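Local coordinates for protein alpha-fucosidase (Bifidobacterium bifidum, PDB 2EAE) that hydrolyses alpha-1,2-linked L-fucose from glycans, the chain here being the catalytic portion of a longer, probably membrane-attached protein, at residues Y518-D523 and G815-G820; L779-S784 and L801-D806; V206-N211 and L228-A233. The protein carries 1 engineered substitution. All blocks are in the same frame, centred on the assembly; numbering follows the deposited sequence.

Contact 1: Y518-D523 and G815-G820; sequences YEYSGD and GLVARG. With CA (calcium ion), chain E.
A calcium site carried by helix 506-521 meets the end of strand 811-818 and the loop after it, where Glu519 pairs with Arg819. Both carboxylate oxygens of Glu519 hold the calcium ion, OE1 at 2.5 Å and OE2 at 2.7 Å; four waters and Asp689 complete the shell. OE2 is shared with Arg819 NE, 3.0 Å away, in a salt bridge that lies in the guanidinium plane but arrives 59° out of the carboxylate plane. Chelation, this bond and one from Asn796 ND2 to OE1 probably limit the carboxylate's rotation, while the arginine probably offsets its charge. Through this pair the helical-barrel catalytic domain of a family 95 glycoside hydrolase is joined to its C-terminal beta domain. Arg819, its chain extended from CG to NE, runs over the Tyr520 ring and so carries NE to Glu519. The flat ring face suits a CH-pi contact, Arg819 CG lying 3.8 Å from the Tyr520 centroid; farther along, the guanidinium slants at 41° to the ring. At the ring edge Val817 O is 3.3 Å from Tyr520 CE2. Gly820 N donates an almost straight bond (2.9 Å, 174°) to Glu519 O; a CB on Gly820 would press against the carbonyl O of Arg819.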
loop_
_atom_site.group_PDB
_atom_site.type_symbol
_atom_site.label_atom_id
_atom_site.label_comp_id
_atom_site.label_asym_id
_atom_site.label_seq_id
_atom_site.Cartn_x
_atom_site.Cartn_y
_atom_site.Cartn_z
ATOM N N TYR A 518 -3.212 -8.162 -13.315
ATOM C CA TYR A 518 -3.772 -8.735 -14.514
ATOM C C TYR A 518 -5.228 -8.316 -14.809
ATOM O O TYR A 518 -5.579 -8.065 -15.973
ATOM C CB TYR A 518 -3.666 -10.260 -14.477
ATOM C CG TYR A 518 -4.495 -10.865 -15.556
ATOM C CD1 TYR A 518 -4.074 -10.836 -16.893
ATOM C CD2 TYR A 518 -5.743 -11.423 -15.256
ATOM C CE1 TYR A 518 -4.877 -11.370 -17.878
ATOM C CE2 TYR A 518 -6.542 -11.961 -16.242
ATOM C CZ TYR A 518 -6.104 -11.931 -17.536
ATOM O OH TYR A 518 -6.924 -12.475 -18.497
ATOM N N GLU A 519 -6.083 -8.252 -13.787
ATOM C CA GLU A 519 -7.452 -7.832 -13.992
ATOM C C GLU A 519 -7.593 -6.446 -14.620
ATOM O O GLU A 519 -8.509 -6.208 -15.424
ATOM C CB GLU A 519 -8.224 -7.823 -12.672
ATOM C CG GLU A 519 -8.935 -9.099 -12.365
ATOM C CD GLU A 519 -9.943 -8.939 -11.252
ATOM O OE1 GLU A 519 -11.060 -9.489 -11.374
ATOM O OE2 GLU A 519 -9.645 -8.221 -10.278
ATOM N N TYR A 520 -6.692 -5.539 -14.255
ATOM C CA TYR A 520 -6.767 -4.171 -14.752
ATOM C C TYR A 520 -6.055 -3.951 -16.084
ATOM O O TYR A 520 -6.305 -2.939 -16.764
ATOM C CB TYR A 520 -6.189 -3.208 -13.731
ATOM C CG TYR A 520 -7.127 -2.788 -12.603
ATOM C CD1 TYR A 520 -7.223 -3.535 -11.408
ATOM C CD2 TYR A 520 -7.875 -1.612 -12.697
ATOM C CE1 TYR A 520 -8.067 -3.100 -10.346
ATOM C CE2 TYR A 520 -8.710 -1.169 -11.634
ATOM C CZ TYR A 520 -8.811 -1.915 -10.486
ATOM O OH TYR A 520 -9.618 -1.450 -9.471
ATOM N N SER A 521 -5.175 -4.862 -16.457
ATOM C CA SER A 521 -4.357 -4.654 -17.636
ATOM C C SER A 521 -4.727 -5.575 -18.796
ATOM O O SER A 521 -4.618 -5.159 -19.954
ATOM C CB SER A 521 -2.869 -4.818 -17.321
ATOM O OG SER A 521 -2.570 -6.189 -17.076
ATOM N N GLY A 522 -5.121 -6.809 -18.471
ATOM C CA GLY A 522 -5.214 -7.906 -19.464
ATOM C C GLY A 522 -3.901 -8.293 -20.141
ATOM O O GLY A 522 -3.907 -8.890 -21.217
ATOM N N ASP A 523 -2.781 -7.965 -19.518
ATOM C CA ASP A 523 -1.451 -8.314 -20.044
ATOM C C ASP A 523 -1.122 -9.818 -19.899
ATOM O O ASP A 523 -1.157 -10.355 -18.782
ATOM C CB ASP A 523 -0.414 -7.495 -19.310
ATOM C CG ASP A 523 0.967 -7.620 -19.921
ATOM O OD1 ASP A 523 1.347 -6.718 -20.686
ATOM O OD2 ASP A 523 1.679 -8.597 -19.632
ATOM N N GLY A 815 -8.937 9.934 -16.143
ATOM C CA GLY A 815 -7.739 9.153 -15.964
ATOM C C GLY A 815 -7.829 7.972 -15.031
ATOM O O GLY A 815 -6.831 7.293 -14.828
ATOM N N LEU A 816 -9.017 7.703 -14.487
ATOM C CA LEU A 816 -9.177 6.483 -13.677
ATOM C C LEU A 816 -9.217 5.230 -14.549
ATOM O O LEU A 816 -9.506 5.299 -15.747
ATOM C CB LEU A 816 -10.414 6.544 -12.819
ATOM C CG LEU A 816 -10.583 7.715 -11.825
ATOM C CD1 LEU A 816 -11.827 7.449 -10.971
ATOM C CD2 LEU A 816 -9.367 7.893 -10.963
ATOM N N VAL A 817 -8.916 4.090 -13.951
ATOM C CA VAL A 817 -8.796 2.864 -14.711
ATOM C C VAL A 817 -9.786 1.829 -14.188
ATOM O O VAL A 817 -9.897 1.625 -12.975
ATOM C CB VAL A 817 -7.368 2.355 -14.678
ATOM C CG1 VAL A 817 -7.219 1.076 -15.561
ATOM C CG2 VAL A 817 -6.402 3.465 -15.187
ATOM N N ALA A 818 -10.529 1.202 -15.102
ATOM C CA ALA A 818 -11.429 0.116 -14.772
ATOM C C ALA A 818 -10.859 -1.232 -15.229
ATOM O O ALA A 818 -10.116 -1.310 -16.215
ATOM C CB ALA A 818 -12.825 0.326 -15.400
ATOM N N ARG A 819 -11.242 -2.290 -14.523
ATOM C CA ARG A 819 -10.852 -3.655 -14.879
ATOM C C ARG A 819 -11.298 -3.947 -16.308
ATOM O O ARG A 819 -12.352 -3.469 -16.733
ATOM C CB ARG A 819 -11.473 -4.659 -13.906
ATOM C CG ARG A 819 -10.717 -4.741 -12.576
ATOM C CD ARG A 819 -11.552 -5.572 -11.544
ATOM N NE ARG A 819 -11.014 -5.515 -10.174
ATOM C CZ ARG A 819 -11.253 -4.531 -9.321
ATOM N NH1 ARG A 819 -11.971 -3.477 -9.682
ATOM N NH2 ARG A 819 -10.761 -4.606 -8.095
ATOM N N GLY A 820 -10.523 -4.765 -17.000
ATOM C CA GLY A 820 -10.673 -4.944 -18.454
ATOM C C GLY A 820 -9.802 -3.954 -19.210
ATOM O O GLY A 820 -9.661 -4.042 -20.447
HETATM CA CA CA E . -11.623 -9.455 -8.945
HETATM O O HOH W 1 -12.078 0.381 -11.069
HETATM O O HOH W 2 -11.711 -11.944 -9.529
HETATM O O HOH W 3 -10.073 -10.419 -7.516
HETATM O O HOH W 4 -13.479 -8.453 -9.948
HETATM O O HOH W 5 -11.725 -7.733 -7.293
#

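Contact 2: L779-S784 and L801-D806; sequences LLQSNS and LPALPD
Leu779 and Leu801 meet twice, once through the backbone and once through their methyl tips. Leu801 N donates to Leu779 O over 2.9 Å, approaching from above the carbonyl plane, 57° out of it. The CB of Leu801 points away from the contact, yet its side chain, with CG anti to the carbonyl carbon, comes back at its end, and Leu779 CD2 meets Leu801 CD2 at 3.8 Å. The same Leu779 CD2 also meets Leu804 CD1 at 4.1 Å; Leu804 has the other first torsion, CG anti to the backbone N (chi1 178°), which brings its branch up beside Leu779. All three leucines also touch Trp828 of strand 822-829, so branched apolar side chains suit this place. Here the chain leaves helix 766-779 and enters the short strand 780-781, which pairs antiparallel with strand 793-800; Leu801-Asp806 belongs to the loop after that partner strand, bonded back to the helix end through the backbones of Ala803 and Met778. Pro802 fills the angle between the two segments. Its CD lies 3.4 Å from Leu780 N, and its CG and CB receive Gln781, whose extended chain passes at a slant across them, Gln781 NE2 coming to 3.3 Å from Pro802 CG. The aliphatic part of the glutamine thus packs on the proline while NE2 donates to the backbone carbonyls of Glu777 and Ala732. A leucine here would probably leave the Glu777 and Ala732 carbonyls without their amide donor. Pro802 itself brings no N-H needing a partner, and Ala803 CB lies 4.5 Å from Gln781 NE2, a small side chain beside the amide.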
loop_
_atom_site.group_PDB
_atom_site.type_symbol
_atom_site.label_atom_id
_atom_site.label_comp_id
_atom_site.label_asym_id
_atom_site.label_seq_id
_atom_site.Cartn_x
_atom_site.Cartn_y
_atom_site.Cartn_z
ATOM N N LEU A 779 -16.223 6.952 -7.148
ATOM C CA LEU A 779 -16.423 7.532 -8.479
ATOM C C LEU A 779 -16.481 6.450 -9.546
ATOM O O LEU A 779 -17.018 6.685 -10.647
ATOM C CB LEU A 779 -15.317 8.565 -8.759
ATOM C CG LEU A 779 -15.264 9.772 -7.775
ATOM C CD1 LEU A 779 -14.249 10.749 -8.206
ATOM C CD2 LEU A 779 -16.644 10.440 -7.629
ATOM N N LEU A 780 -15.985 5.252 -9.218
ATOM C CA LEU A 780 -15.851 4.178 -10.236
ATOM C C LEU A 780 -15.668 2.828 -9.541
ATOM O O LEU A 780 -14.746 2.669 -8.726
ATOM C CB LEU A 780 -14.609 4.444 -11.127
ATOM C CG LEU A 780 -14.206 3.320 -12.096
ATOM C CD1 LEU A 780 -15.367 3.145 -13.108
ATOM C CD2 LEU A 780 -12.858 3.623 -12.801
ATOM N N GLN A 781 -16.487 1.851 -9.878
ATOM C CA GLN A 781 -16.186 0.481 -9.450
ATOM C C GLN A 781 -16.129 -0.390 -10.688
ATOM O O GLN A 781 -16.776 -0.085 -11.702
ATOM C CB GLN A 781 -17.212 -0.016 -8.441
ATOM C CG GLN A 781 -17.022 0.688 -7.078
ATOM C CD GLN A 781 -18.186 0.522 -6.113
ATOM O OE1 GLN A 781 -18.901 -0.485 -6.128
ATOM N NE2 GLN A 781 -18.366 1.520 -5.230
ATOM N N SER A 782 -15.368 -1.471 -10.618
ATOM C CA SER A 782 -15.212 -2.344 -11.800
ATOM C C SER A 782 -15.077 -3.808 -11.416
ATOM O O SER A 782 -14.708 -4.628 -12.230
ATOM C CB SER A 782 -14.051 -1.876 -12.688
ATOM O OG SER A 782 -12.783 -1.963 -12.086
ATOM N N ASN A 783 -15.383 -4.123 -10.158
ATOM C CA ASN A 783 -15.131 -5.471 -9.632
ATOM C C ASN A 783 -16.299 -6.437 -9.660
ATOM O O ASN A 783 -16.104 -7.645 -9.397
ATOM C CB ASN A 783 -14.673 -5.363 -8.167
ATOM C CG ASN A 783 -15.830 -5.031 -7.230
ATOM O OD1 ASN A 783 -16.392 -3.927 -7.271
ATOM N ND2 ASN A 783 -16.170 -5.984 -6.357
ATOM N N SER A 784 -17.513 -5.947 -9.969
ATOM C CA SER A 784 -18.727 -6.762 -9.815
ATOM C C SER A 784 -19.124 -7.504 -11.123
ATOM O O SER A 784 -18.574 -7.217 -12.187
ATOM C CB SER A 784 -19.890 -5.919 -9.296
ATOM O OG SER A 784 -20.958 -6.720 -8.799
ATOM N N LEU A 801 -19.837 6.269 -11.161
ATOM C CA LEU A 801 -20.454 6.975 -10.018
ATOM C C LEU A 801 -21.295 6.109 -9.068
ATOM O O LEU A 801 -22.451 6.398 -8.821
ATOM C CB LEU A 801 -21.240 8.227 -10.492
ATOM C CG LEU A 801 -20.356 9.240 -11.217
ATOM C CD1 LEU A 801 -21.175 10.459 -11.754
ATOM C CD2 LEU A 801 -19.149 9.746 -10.362
ATOM N N PRO A 802 -20.718 4.995 -8.570
ATOM C CA PRO A 802 -21.455 4.029 -7.787
ATOM C C PRO A 802 -21.757 4.490 -6.382
ATOM O O PRO A 802 -22.671 3.952 -5.772
ATOM C CB PRO A 802 -20.509 2.821 -7.716
ATOM C CG PRO A 802 -19.155 3.428 -7.794
ATOM C CD PRO A 802 -19.328 4.566 -8.786
ATOM N N ALA A 803 -20.967 5.440 -5.854
ATOM C CA ALA A 803 -21.214 5.933 -4.494
ATOM C C ALA A 803 -20.862 7.415 -4.411
ATOM O O ALA A 803 -19.977 7.829 -3.640
ATOM C CB ALA A 803 -20.416 5.111 -3.469
ATOM N N LEU A 804 -21.547 8.221 -5.234
ATOM C CA LEU A 804 -21.313 9.650 -5.276
ATOM C C LEU A 804 -21.985 10.323 -4.071
ATOM O O LEU A 804 -23.179 10.180 -3.899
ATOM C CB LEU A 804 -21.930 10.225 -6.556
ATOM C CG LEU A 804 -21.817 11.729 -6.726
ATOM C CD1 LEU A 804 -20.305 12.128 -6.816
ATOM C CD2 LEU A 804 -22.597 12.134 -8.010
ATOM N N PRO A 805 -21.218 11.029 -3.214
ATOM C CA PRO A 805 -21.916 11.743 -2.130
ATOM C C PRO A 805 -22.712 12.967 -2.620
ATOM O O PRO A 805 -22.265 13.657 -3.535
ATOM C CB PRO A 805 -20.783 12.174 -1.188
ATOM C CG PRO A 805 -19.532 12.043 -1.940
ATOM C CD PRO A 805 -19.752 11.191 -3.163
ATOM N N ASP A 806 -23.866 13.201 -2.016
ATOM C CA ASP A 806 -24.665 14.413 -2.240
ATOM C C ASP A 806 -23.862 15.706 -2.067
ATOM O O ASP A 806 -24.173 16.718 -2.698
ATOM C CB ASP A 806 -25.892 14.414 -1.318
ATOM C CG ASP A 806 -26.905 13.350 -1.698
ATOM O OD1 ASP A 806 -26.794 12.818 -2.828
ATOM O OD2 ASP A 806 -27.807 13.027 -0.890
#

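Contact 3: V206-N211 and L228-A233; sequences VSMPTN and LTVKGA
Leu228 and Val230 reach across from one beta sheet to meet Val206 at the end of strand 202-207, and Met208 and Thr210 in the chain that follows; the two strands belong to the two layers of the sandwich in the N-terminal domain. Strand 227-234 alternates in the usual way: the side chains of Leu228 and Val230 start toward the opposing segment, while those of Thr229 and Lys231 turn away. Leu228 takes the less common first torsion, chi1 76°, which directs CG toward the facing chain. Its branches then spread along that chain: Leu228 CD2 lies 3.9 Å from Val206 O and 4.3 Å from Val206 CG2, and CD1 reaches the backbone at Met208 N. Val230 straddles the next two inward-facing residues with its two methyls. Val230 CG2, anti to the carbonyl carbon, approaches Met208 O to 3.4 Å and lies beside Met208 CB, whereas Val230 CG1 slants across to Thr210 CG2, 3.9 Å away. Met208 begins toward Val230, but its extended, flexible thioether chain then leads off to Ser243 and Ile245 of strand 240-249. Thr210 suits its place because its two branches serve different partners: the methyl packs on Val230, and OG1 hydrogen-bonds Glu219 on strand 216-223. No hydrogen bond crosses between the segments, Met208 CA staying 7.3 Å from Val230 CA. Backbone bonds run instead to other strands, Val206 with Leu265 and Leu228 with Ile245, so cohesion across this contact rests on van der Waals contact and the burial of apolar branches.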
loop_
_atom_site.group_PDB
_atom_site.type_symbol
_atom_site.label_atom_id
_atom_site.label_comp_id
_atom_site.label_asym_id
_atom_site.label_seq_id
_atom_site.Cartn_x
_atom_site.Cartn_y
_atom_site.Cartn_z
ATOM N N VAL A 206 27.851 21.474 4.186
ATOM C CA VAL A 206 27.065 20.238 3.952
ATOM C C VAL A 206 27.651 18.994 4.664
ATOM O O VAL A 206 28.813 18.619 4.432
ATOM C CB VAL A 206 26.839 19.974 2.429
ATOM C CG1 VAL A 206 28.128 20.099 1.649
ATOM C CG2 VAL A 206 26.184 18.604 2.180
ATOM N N SER A 207 26.838 18.366 5.523
ATOM C CA SER A 207 27.182 17.104 6.188
ATOM C C SER A 207 26.084 16.009 6.063
ATOM O O SER A 207 24.949 16.313 5.673
ATOM C CB SER A 207 27.494 17.350 7.655
ATOM O OG SER A 207 26.306 17.588 8.390
ATOM N N MET A 208 26.445 14.765 6.409
ATOM C CA MET A 208 25.567 13.576 6.289
ATOM C C MET A 208 25.720 12.537 7.425
ATOM O O MET A 208 26.127 11.381 7.194
ATOM C CB MET A 208 25.716 12.920 4.903
ATOM C CG MET A 208 24.629 11.868 4.552
ATOM S SD MET A 208 24.331 11.712 2.781
ATOM C CE MET A 208 22.993 10.506 2.805
ATOM N N PRO A 209 25.369 12.928 8.664
ATOM C CA PRO A 209 25.458 11.965 9.765
ATOM C C PRO A 209 24.465 10.802 9.606
ATOM O O PRO A 209 23.293 11.043 9.261
ATOM C CB PRO A 209 25.081 12.804 11.000
ATOM C CG PRO A 209 24.277 13.957 10.451
ATOM C CD PRO A 209 24.869 14.249 9.111
ATOM N N THR A 210 24.933 9.571 9.838
ATOM C CA THR A 210 24.032 8.418 9.879
ATOM C C THR A 210 23.339 8.408 11.218
ATOM O O THR A 210 23.869 8.976 12.188
ATOM C CB THR A 210 24.737 7.057 9.665
ATOM O OG1 THR A 210 25.785 6.890 10.627
ATOM C CG2 THR A 210 25.292 6.935 8.236
ATOM N N ASN A 211 22.157 7.777 11.272
ATOM C CA ASN A 211 21.434 7.620 12.518
ATOM C C ASN A 211 22.384 6.957 13.503
ATOM O O ASN A 211 23.009 5.937 13.195
ATOM C CB ASN A 211 20.153 6.798 12.345
ATOM C CG ASN A 211 19.182 6.959 13.523
ATOM O OD1 ASN A 211 19.410 6.449 14.638
ATOM N ND2 ASN A 211 18.064 7.627 13.258
ATOM N N LEU A 228 31.686 14.228 -0.560
ATOM C CA LEU A 228 31.816 13.465 0.681
ATOM C C LEU A 228 31.126 12.104 0.610
ATOM O O LEU A 228 30.114 11.940 -0.072
ATOM C CB LEU A 228 31.424 14.258 1.938
ATOM C CG LEU A 228 29.979 14.536 2.335
ATOM C CD1 LEU A 228 29.835 14.482 3.849
ATOM C CD2 LEU A 228 29.534 15.882 1.794
ATOM N N THR A 229 31.712 11.150 1.319
ATOM C CA THR A 229 31.325 9.745 1.331
ATOM C C THR A 229 31.210 9.335 2.776
ATOM O O THR A 229 32.149 9.537 3.535
ATOM C CB THR A 229 32.432 8.853 0.678
ATOM O OG1 THR A 229 32.488 9.102 -0.728
ATOM C CG2 THR A 229 32.176 7.358 0.907
ATOM N N VAL A 230 30.047 8.802 3.161
ATOM C CA VAL A 230 29.888 8.012 4.387
ATOM C C VAL A 230 29.706 6.556 3.944
ATOM O O VAL A 230 28.962 6.267 2.997
ATOM C CB VAL A 230 28.682 8.438 5.260
ATOM C CG1 VAL A 230 28.745 7.758 6.642
ATOM C CG2 VAL A 230 28.597 9.976 5.393
ATOM N N LYS A 231 30.391 5.659 4.642
ATOM C CA LYS A 231 30.755 4.333 4.131
ATOM C C LYS A 231 30.836 3.402 5.338
ATOM O O LYS A 231 31.474 3.742 6.345
ATOM C CB LYS A 231 32.125 4.480 3.417
ATOM C CG LYS A 231 32.663 3.322 2.582
ATOM C CD LYS A 231 33.835 2.601 3.300
ATOM C CE LYS A 231 34.542 1.592 2.370
ATOM N NZ LYS A 231 34.937 0.317 3.072
ATOM N N GLY A 232 30.177 2.243 5.274
ATOM C CA GLY A 232 30.302 1.272 6.357
ATOM C C GLY A 232 29.536 -0.035 6.200
ATOM O O GLY A 232 29.026 -0.345 5.128
ATOM N N ALA A 233 29.467 -0.788 7.290
ATOM C CA ALA A 233 28.659 -2.002 7.375
ATOM C C ALA A 233 27.784 -1.988 8.615
ATOM O O ALA A 233 28.195 -1.496 9.673
ATOM C CB ALA A 233 29.540 -3.236 7.383
#

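From the N terminus, contact 3 comes first: it closes a short loop, containing strand 216-223, and ties the two layers of the N-terminal beta sandwich. The chain then runs into the helical catalytic domain, where Tyr518-Asp523 opens contact 1. Nearly 300 residues later Gly815-Gly820 closes it, and within that span lies the whole of contact 2, which joins the end of helix 766-779 to the loop after strand 793-800. These two touch directly, Arg819 N lying 2.9 Å from Ser782 OG, probably hydrogen-bonded. Together they bind barrel helices to the C-terminal beta domain, whereas contact 3 stands apart, its centre about 43 Å from that of contact 1.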